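Local coordinates for protein mercuric reductase (Metallosphaera sedula, PDB 4YWO) that probably reduces mercuric ion to elemental mercury with NADPH, working as an FAD-containing homodimer of the pyridine nucleotide-disulfide oxidoreductase family, at residues A[273-278]-A[286-291]; A[73-78]-A[82-87]; A[391-396]-A[425-430]. All coordinates share one frame; numbering follows the deposited sequence.

Contact 1: residues A[273-278]-A[286-291]; sequences LGLENA and GGIKVD
Leu275 and Ile288 meet through aliphatic carbon alone, in the long connection that runs from strand 267-269 to strand 301-303, an outer strand of the parallel sheet of the FAD-binding Rossmann-type domain. The nearest alpha carbons, those of these two residues, are 8.9 Å apart, so the backbones stay well separated and the side chains bridge the gap.

The packing is purely apolar. Leu275 reaches across with its CD1 branch, which lies along the CG1-CD1 arm of Ile288, with Leu275 CD1 4.2 Å from Ile288 CD1, and the two side chains meet at a slant. Ile288 presents its longer branch: CG1 lies anti to the carbonyl carbon (chi1 -63°) and the chain then runs extended, carrying CD1 out to meet both leucines. Leu273 closes in more loosely, with its CD1 at 4.5 Å from Ile288 CD1. Ile142 of strand 139-142, the neighbour of strand 301-303 in the sheet, touches all three side chains, which makes this a small buried patch against the sheet, and Leu273 also touches the bound FAD.

No hydrogen bond crosses the contact; within 273-278, Asn277 N donates to Gly274 O and Ala278 N to Leu275 O, both at 2.9 Å, tightening 274-278 into consecutive turns. Across the contact the closest approach is carbon to carbon, Leu275 CD1 to Ile288 CG1 at 3.9 Å.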
loop_
_atom_site.group_PDB
_atom_site.type_symbol
_atom_site.label_atom_id
_atom_site.label_comp_id
_atom_site.label_asym_id
_atom_site.label_seq_id
_atom_site.Cartn_x
_atom_site.Cartn_y
_atom_site.Cartn_z
ATOM N N LEU A 273 -20.234 -34.451 6.743
ATOM C CA LEU A 273 -19.027 -35.196 7.062
ATOM C C LEU A 273 -19.234 -36.277 8.089
ATOM O O LEU A 273 -18.268 -36.802 8.667
ATOM C CB LEU A 273 -17.933 -34.226 7.698
ATOM C CG LEU A 273 -17.547 -33.014 6.871
ATOM C CD1 LEU A 273 -16.604 -32.106 7.618
ATOM C CD2 LEU A 273 -16.903 -33.463 5.549
ATOM N N GLY A 274 -20.511 -36.600 8.390
ATOM C CA GLY A 274 -20.711 -37.526 9.500
ATOM C C GLY A 274 -20.315 -37.056 10.878
ATOM O O GLY A 274 -19.891 -37.817 11.711
ATOM N N LEU A 275 -20.405 -35.745 11.112
ATOM C CA LEU A 275 -19.915 -35.142 12.321
ATOM C C LEU A 275 -20.505 -35.715 13.603
ATOM O O LEU A 275 -19.793 -35.809 14.594
ATOM C CB LEU A 275 -20.113 -33.604 12.269
ATOM C CG LEU A 275 -19.346 -32.912 11.174
ATOM C CD1 LEU A 275 -19.699 -31.432 11.155
ATOM C CD2 LEU A 275 -17.865 -33.072 11.302
ATOM N N GLU A 276 -21.774 -36.105 13.537
ATOM C CA GLU A 276 -22.445 -36.692 14.673
ATOM C C GLU A 276 -21.748 -38.015 15.110
ATOM O O GLU A 276 -21.796 -38.384 16.262
ATOM C CB GLU A 276 -23.955 -36.869 14.357
ATOM C CG GLU A 276 -24.224 -37.938 13.291
ATOM C CD GLU A 276 -24.110 -37.485 11.838
ATOM O OE1 GLU A 276 -23.645 -36.343 11.517
ATOM O OE2 GLU A 276 -24.516 -38.268 10.923
ATOM N N ASN A 277 -21.049 -38.718 14.211
ATOM C CA ASN A 277 -20.325 -39.883 14.585
ATOM C C ASN A 277 -19.083 -39.656 15.392
ATOM O O ASN A 277 -18.461 -40.579 15.980
ATOM C CB ASN A 277 -19.993 -40.744 13.317
ATOM C CG ASN A 277 -21.202 -41.222 12.515
ATOM O OD1 ASN A 277 -21.200 -41.253 11.268
ATOM N ND2 ASN A 277 -22.293 -41.523 13.229
ATOM N N ALA A 278 -18.614 -38.377 15.336
ATOM C CA ALA A 278 -17.354 -38.024 15.955
ATOM C C ALA A 278 -17.599 -37.102 17.183
ATOM O O ALA A 278 -16.609 -36.650 17.763
ATOM C CB ALA A 278 -16.472 -37.314 14.940
ATOM N N GLY A 286 -24.045 -22.562 10.995
ATOM C CA GLY A 286 -23.986 -23.742 10.151
ATOM C C GLY A 286 -22.563 -24.222 9.902
ATOM O O GLY A 286 -22.394 -25.208 9.144
ATOM N N GLY A 287 -21.584 -23.600 10.554
ATOM C CA GLY A 287 -20.210 -24.122 10.524
ATOM C C GLY A 287 -19.879 -25.003 11.716
ATOM O O GLY A 287 -20.746 -25.233 12.599
ATOM N N ILE A 288 -18.712 -25.571 11.711
ATOM C CA ILE A 288 -18.233 -26.375 12.853
ATOM C C ILE A 288 -18.074 -25.506 14.045
ATOM O O ILE A 288 -17.362 -24.456 14.026
ATOM C CB ILE A 288 -17.005 -27.217 12.524
ATOM C CG1 ILE A 288 -17.407 -28.233 11.416
ATOM C CG2 ILE A 288 -16.436 -27.912 13.742
ATOM C CD1 ILE A 288 -16.286 -29.068 10.902
ATOM N N LYS A 289 -18.673 -25.938 15.141
ATOM C CA LYS A 289 -18.512 -25.297 16.484
ATOM C C LYS A 289 -17.233 -25.589 17.110
ATOM O O LYS A 289 -16.847 -26.751 17.364
ATOM C CB LYS A 289 -19.648 -25.760 17.396
ATOM C CG LYS A 289 -19.657 -25.032 18.766
ATOM C CD LYS A 289 -21.029 -25.413 19.356
ATOM C CE LYS A 289 -21.424 -24.571 20.535
ATOM N NZ LYS A 289 -20.366 -24.528 21.571
ATOM N N VAL A 290 -16.450 -24.510 17.355
ATOM C CA VAL A 290 -15.144 -24.588 17.970
ATOM C C VAL A 290 -14.960 -23.518 19.060
ATOM O O VAL A 290 -15.693 -22.507 19.039
ATOM C CB VAL A 290 -13.896 -24.448 17.015
ATOM C CG1 VAL A 290 -13.844 -25.598 16.013
ATOM C CG2 VAL A 290 -13.874 -23.049 16.320
ATOM N N ASP A 291 -14.030 -23.794 19.957
ATOM C CA ASP A 291 -13.630 -22.748 20.938
ATOM C C ASP A 291 -12.604 -21.807 20.311
ATOM O O ASP A 291 -12.298 -21.962 19.162
ATOM C CB ASP A 291 -13.185 -23.377 22.242
ATOM C CG ASP A 291 -11.942 -24.156 22.134
ATOM O OD1 ASP A 291 -11.182 -24.034 21.155
ATOM O OD2 ASP A 291 -11.625 -24.969 23.092
#

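Contact 2: residues A[73-78]-A[82-87]; sequences KAREVT and VYPPFS
Arg75, near the C-terminal end of helix 58-78, folds its side chain over the ring of Tyr83 and reaches the backbone of Val82, so that the chain leaving the helix is held beside the last turns it has just made. Arg75 gives up the largest area to the contact, followed by Val82 and then Tyr83.

The guanidinium lies flat on one face of the tyrosine, a cation-pi stack with group centres 3.9 Å apart and planes only 17° from parallel. It sits off centre: Arg75 CZ comes down on the CD2-CE2 side, 3.3 Å from Tyr83 CE2. The methylene before it joins in, Arg75 CD making a CH-pi contact 4.0 Å from the ring centroid. A bend at chi3 (-67°) turns the end of the arginine so that the flat group and CD can use the same ring face. Tyr83 OH is hydrogen-bonded to Glu81 OE1.

Val82 is met twice. Its carbonyl O takes a hydrogen bond from Arg75 NH1, 2.9 Å long with an N-H...O angle of 158°, and it lies at the edge of the guanidinium, nearly in its plane. Its CG1 methyl packs 3.9 Å from Arg75 CG. More loosely, Val82 CG1 lies 4.4 Å from Ala74 CB. On the helix, Ala74 and Thr78 also pack against the second subunit, at Val77 and Thr78 of that chain respectively.

Edge and face of one guanidinium are thus used together: the in-plane bond to Val82 O would restrict its rotation and help keep it flat on the ring, while the nearby Glu81 carboxylate would probably help to balance the positive charge.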
loop_
_atom_site.group_PDB
_atom_site.type_symbol
_atom_site.label_atom_id
_atom_site.label_comp_id
_atom_site.label_asym_id
_atom_site.label_seq_id
_atom_site.Cartn_x
_atom_site.Cartn_y
_atom_site.Cartn_z
ATOM N N LYS A 73 -8.724 1.728 -18.038
ATOM C CA LYS A 73 -7.809 2.899 -18.093
ATOM C C LYS A 73 -7.450 3.217 -19.504
ATOM O O LYS A 73 -7.388 4.409 -19.890
ATOM C CB LYS A 73 -6.637 2.829 -17.119
ATOM C CG LYS A 73 -5.999 4.208 -16.950
ATOM C CD LYS A 73 -6.957 5.150 -16.223
ATOM C CE LYS A 73 -6.408 6.517 -16.022
ATOM N NZ LYS A 73 -7.549 7.310 -15.490
ATOM N N ALA A 74 -7.120 2.191 -20.260
ATOM C CA ALA A 74 -6.822 2.396 -21.698
ATOM C C ALA A 74 -7.959 3.099 -22.451
ATOM O O ALA A 74 -7.672 4.006 -23.308
ATOM C CB ALA A 74 -6.423 1.119 -22.368
ATOM N N ARG A 75 -9.222 2.776 -22.147
ATOM C CA ARG A 75 -10.400 3.468 -22.782
ATOM C C ARG A 75 -10.487 4.867 -22.313
ATOM O O ARG A 75 -10.788 5.780 -23.094
ATOM C CB ARG A 75 -11.727 2.858 -22.355
ATOM C CG ARG A 75 -11.955 1.547 -23.002
ATOM C CD ARG A 75 -13.404 1.144 -22.885
ATOM N NE ARG A 75 -13.923 0.841 -21.576
ATOM C CZ ARG A 75 -13.602 -0.245 -20.875
ATOM N NH1 ARG A 75 -12.725 -1.138 -21.337
ATOM N NH2 ARG A 75 -14.152 -0.391 -19.684
ATOM N N GLU A 76 -10.222 5.121 -21.027
ATOM C CA GLU A 76 -10.221 6.545 -20.550
ATOM C C GLU A 76 -9.190 7.391 -21.182
ATOM O O GLU A 76 -9.486 8.569 -21.513
ATOM C CB GLU A 76 -10.118 6.639 -19.025
ATOM C CG GLU A 76 -11.298 6.042 -18.298
ATOM C CD GLU A 76 -11.149 6.170 -16.809
ATOM O OE1 GLU A 76 -11.650 5.296 -16.101
ATOM O OE2 GLU A 76 -10.529 7.190 -16.365
ATOM N N VAL A 77 -7.992 6.895 -21.394
ATOM C CA VAL A 77 -6.872 7.666 -21.912
ATOM C C VAL A 77 -7.065 7.887 -23.409
ATOM O O VAL A 77 -6.780 8.988 -23.903
ATOM C CB VAL A 77 -5.522 6.932 -21.658
ATOM C CG1 VAL A 77 -4.391 7.511 -22.442
ATOM C CG2 VAL A 77 -5.244 6.962 -20.112
ATOM N N THR A 78 -7.494 6.866 -24.119
ATOM C CA THR A 78 -7.490 6.906 -25.622
ATOM C C THR A 78 -8.834 7.326 -26.144
ATOM O O THR A 78 -8.919 7.784 -27.302
ATOM C CB THR A 78 -7.129 5.549 -26.272
ATOM O OG1 THR A 78 -8.115 4.586 -25.862
ATOM C CG2 THR A 78 -5.820 5.041 -25.955
ATOM N N VAL A 82 -12.027 -0.130 -26.452
ATOM C CA VAL A 82 -11.332 -1.358 -26.355
ATOM C C VAL A 82 -11.698 -2.051 -24.993
ATOM O O VAL A 82 -11.597 -1.440 -23.981
ATOM C CB VAL A 82 -9.876 -1.071 -26.487
ATOM C CG1 VAL A 82 -9.410 -0.104 -25.377
ATOM C CG2 VAL A 82 -9.079 -2.311 -26.500
ATOM N N TYR A 83 -12.309 -3.227 -25.108
ATOM C CA TYR A 83 -12.654 -4.100 -23.953
ATOM C C TYR A 83 -11.778 -5.357 -23.961
ATOM O O TYR A 83 -11.258 -5.815 -24.966
ATOM C CB TYR A 83 -14.153 -4.415 -23.990
ATOM C CG TYR A 83 -14.997 -3.210 -23.721
ATOM C CD1 TYR A 83 -15.374 -2.367 -24.773
ATOM C CD2 TYR A 83 -15.416 -2.904 -22.481
ATOM C CE1 TYR A 83 -16.123 -1.248 -24.540
ATOM C CE2 TYR A 83 -16.193 -1.767 -22.244
ATOM C CZ TYR A 83 -16.511 -0.961 -23.290
ATOM O OH TYR A 83 -17.289 0.121 -22.998
ATOM N N PRO A 84 -11.648 -5.990 -22.792
ATOM C CA PRO A 84 -10.843 -7.155 -22.752
ATOM C C PRO A 84 -11.408 -8.309 -23.666
ATOM O O PRO A 84 -12.621 -8.462 -23.648
ATOM C CB PRO A 84 -10.983 -7.598 -21.327
ATOM C CG PRO A 84 -11.301 -6.388 -20.559
ATOM C CD PRO A 84 -12.150 -5.567 -21.480
ATOM N N PRO A 85 -10.539 -9.021 -24.330
ATOM C CA PRO A 85 -11.070 -10.054 -25.247
ATOM C C PRO A 85 -11.705 -11.222 -24.375
ATOM O O PRO A 85 -11.290 -11.486 -23.261
ATOM C CB PRO A 85 -9.837 -10.509 -25.981
ATOM C CG PRO A 85 -8.674 -10.192 -25.111
ATOM C CD PRO A 85 -9.077 -8.931 -24.394
ATOM N N PHE A 86 -12.703 -11.895 -24.925
ATOM C CA PHE A 86 -13.309 -13.014 -24.239
ATOM C C PHE A 86 -12.265 -14.060 -23.918
ATOM O O PHE A 86 -12.358 -14.733 -22.855
ATOM C CB PHE A 86 -14.460 -13.564 -25.101
ATOM C CG PHE A 86 -15.122 -14.833 -24.499
ATOM C CD1 PHE A 86 -15.950 -14.746 -23.428
ATOM C CD2 PHE A 86 -14.798 -16.092 -24.986
ATOM C CE1 PHE A 86 -16.531 -15.862 -22.879
ATOM C CE2 PHE A 86 -15.372 -17.232 -24.452
ATOM C CZ PHE A 86 -16.254 -17.110 -23.390
ATOM N N SER A 87 -11.224 -14.216 -24.720
ATOM C CA SER A 87 -10.114 -15.116 -24.515
ATOM C C SER A 87 -9.321 -14.878 -23.227
ATOM O O SER A 87 -8.541 -15.707 -22.814
ATOM C CB SER A 87 -9.134 -15.092 -25.715
ATOM O OG SER A 87 -8.503 -13.835 -25.840
#

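Contact 3: residues A[391-396]-A[425-430]; sequences VKMVTM and ATVHDL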
loop_
_atom_site.group_PDB
_atom_site.type_symbol
_atom_site.label_atom_id
_atom_site.label_comp_id
_atom_site.label_asym_id
_atom_site.label_seq_id
_atom_site.Cartn_x
_atom_site.Cartn_y
_atom_site.Cartn_z
ATOM N N VAL A 391 -11.310 7.506 4.842
ATOM C CA VAL A 391 -10.632 6.645 5.846
ATOM C C VAL A 391 -11.324 6.919 7.187
ATOM O O VAL A 391 -11.455 8.085 7.613
ATOM C CB VAL A 391 -9.103 6.858 5.931
ATOM C CG1 VAL A 391 -8.526 5.902 6.907
ATOM C CG2 VAL A 391 -8.537 6.608 4.599
ATOM N N LYS A 392 -11.788 5.850 7.840
ATOM C CA LYS A 392 -12.451 5.971 9.164
ATOM C C LYS A 392 -11.641 5.198 10.177
ATOM O O LYS A 392 -11.233 4.051 9.935
ATOM C CB LYS A 392 -13.825 5.383 9.109
ATOM C CG LYS A 392 -14.664 5.544 10.360
ATOM C CD LYS A 392 -16.120 5.128 10.018
ATOM C CE LYS A 392 -17.035 5.498 11.123
ATOM N NZ LYS A 392 -18.454 5.136 10.768
ATOM N N MET A 393 -11.402 5.810 11.311
ATOM C CA MET A 393 -10.599 5.235 12.398
ATOM C C MET A 393 -11.394 5.230 13.676
ATOM O O MET A 393 -12.093 6.235 13.946
ATOM C CB MET A 393 -9.265 5.964 12.531
ATOM C CG MET A 393 -8.270 5.432 13.608
ATOM S SD MET A 393 -6.703 6.262 13.585
ATOM C CE MET A 393 -5.952 5.438 12.194
ATOM N N VAL A 394 -11.370 4.129 14.388
ATOM C CA VAL A 394 -12.122 3.961 15.614
ATOM C C VAL A 394 -11.196 3.618 16.756
ATOM O O VAL A 394 -10.321 2.758 16.603
ATOM C CB VAL A 394 -13.141 2.838 15.482
ATOM C CG1 VAL A 394 -13.966 2.660 16.743
ATOM C CG2 VAL A 394 -14.037 2.933 14.245
ATOM N N THR A 395 -11.304 4.343 17.896
ATOM C CA THR A 395 -10.393 4.039 19.038
ATOM C C THR A 395 -11.259 3.655 20.224
ATOM O O THR A 395 -12.397 4.073 20.329
ATOM C CB THR A 395 -9.466 5.191 19.474
ATOM O OG1 THR A 395 -10.302 6.315 19.932
ATOM C CG2 THR A 395 -8.573 5.669 18.308
ATOM N N MET A 396 -10.722 2.801 21.118
ATOM C CA MET A 396 -11.460 2.382 22.338
ATOM C C MET A 396 -10.393 2.526 23.428
ATOM O O MET A 396 -9.311 1.948 23.340
ATOM C CB MET A 396 -11.958 0.961 22.150
ATOM C CG MET A 396 -12.094 0.149 23.452
ATOM S SD MET A 396 -13.615 0.802 24.086
ATOM C CE MET A 396 -14.594 -0.451 23.196
ATOM N N ALA A 425 -1.695 0.388 19.150
ATOM C CA ALA A 425 -1.181 1.671 18.881
ATOM C C ALA A 425 -2.230 2.763 19.226
ATOM O O ALA A 425 -3.430 2.536 19.041
ATOM C CB ALA A 425 -0.763 1.893 17.441
ATOM N N THR A 426 -1.735 3.890 19.697
ATOM C CA THR A 426 -2.622 4.999 19.934
ATOM C C THR A 426 -2.554 5.880 18.696
ATOM O O THR A 426 -1.610 5.862 17.834
ATOM C CB THR A 426 -2.175 5.770 21.186
ATOM O OG1 THR A 426 -0.897 6.356 20.918
ATOM C CG2 THR A 426 -2.068 4.853 22.363
ATOM N N VAL A 427 -3.435 6.894 18.639
ATOM C CA VAL A 427 -3.274 7.910 17.630
ATOM C C VAL A 427 -1.924 8.649 17.708
ATOM O O VAL A 427 -1.317 8.929 16.704
ATOM C CB VAL A 427 -4.479 8.902 17.471
ATOM C CG1 VAL A 427 -5.807 8.164 17.310
ATOM C CG2 VAL A 427 -4.465 9.858 18.593
ATOM N N HIS A 428 -1.387 8.891 18.915
ATOM C CA HIS A 428 -0.055 9.557 18.957
ATOM C C HIS A 428 0.987 8.729 18.396
ATOM O O HIS A 428 1.898 9.255 17.830
ATOM C CB HIS A 428 0.288 9.873 20.426
ATOM C CG HIS A 428 -0.593 10.951 20.985
ATOM N ND1 HIS A 428 -1.716 10.678 21.745
ATOM C CD2 HIS A 428 -0.575 12.295 20.809
ATOM C CE1 HIS A 428 -2.323 11.813 22.056
ATOM N NE2 HIS A 428 -1.641 12.806 21.512
ATOM N N ASP A 429 0.875 7.421 18.504
ATOM C CA ASP A 429 1.859 6.487 17.897
ATOM C C ASP A 429 1.873 6.664 16.381
ATOM O O ASP A 429 2.929 6.710 15.765
ATOM C CB ASP A 429 1.601 5.007 18.183
ATOM C CG ASP A 429 1.791 4.609 19.683
ATOM O OD1 ASP A 429 2.743 5.193 20.278
ATOM O OD2 ASP A 429 1.097 3.657 20.143
ATOM N N LEU A 430 0.731 6.801 15.803
ATOM C CA LEU A 430 0.688 7.058 14.366
ATOM C C LEU A 430 1.197 8.429 14.009
ATOM O O LEU A 430 1.905 8.623 13.024
ATOM C CB LEU A 430 -0.705 6.839 13.829
ATOM C CG LEU A 430 -1.095 5.480 13.346
ATOM C CD1 LEU A 430 -0.226 5.046 12.164
ATOM C CD2 LEU A 430 -0.927 4.451 14.442
#
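Thr395 and Val427 approach each other methyl to methyl, their side chains crossing at about a right angle. The touching atoms are Thr395 CG2 and Val427 CG1, 3.9 Å apart. On the strand side, chi1 of 62° places Thr395 OG1 between its own backbone N and carbonyl carbon and leaves CG2 to face the helix. Val427 answers with CG1.

Two residues back along the strand, and so on the same face of the sheet, Met393 stretches toward the helix. CG is anti to the backbone N (chi1 -178°) and the chain continues extended to the sulfur, so Met393 SD comes to 4.3 Å from Val427 CG1. One valine methyl is therefore met by both a threonine methyl and a methionine sulfur. Phe451 touches Thr395 and Val427 as well, and Val447 of helix 442-449 lies on Met393.

Val427 is the first residue of its helix, and the turn behind it is fixed by a capping box. Thr426, the N-cap, accepts from Asp429 N through OG1 at 3.2 Å; in return, Thr426 N donates to Asp429 OD2 at 2.9 Å, meeting that oxygen from above the carboxylate plane. The CB of Thr426 is directed away from the strand, that of Val427 toward it. Ala425 and Asp429 pack on Phe423 of the second subunit.

Here a capped helix start rests on one face of an antiparallel sheet, the alpha/beta packing of the C-terminal dimerisation domain in this reductase family.

The three contacts lie far apart and serve different parts of the subunit. Contact 1 belongs to the FAD-binding region: the side chain of Leu273 is about 3 Å from the cofactor and about 6 Å from that of Ala120, another FAD-binding residue. Contact 2 sits on the opposite side of the chain's centre from contact 1, with centres 48 Å apart. Contact 3 is in the dimerisation domain, its centre 39 Å from that of contact 1 and 40 Å from that of contact 2. Contacts 2 and 3 both touch the second subunit, yet their nearest atoms remain about 20 Å apart, so they meet the dimer partner at separate places.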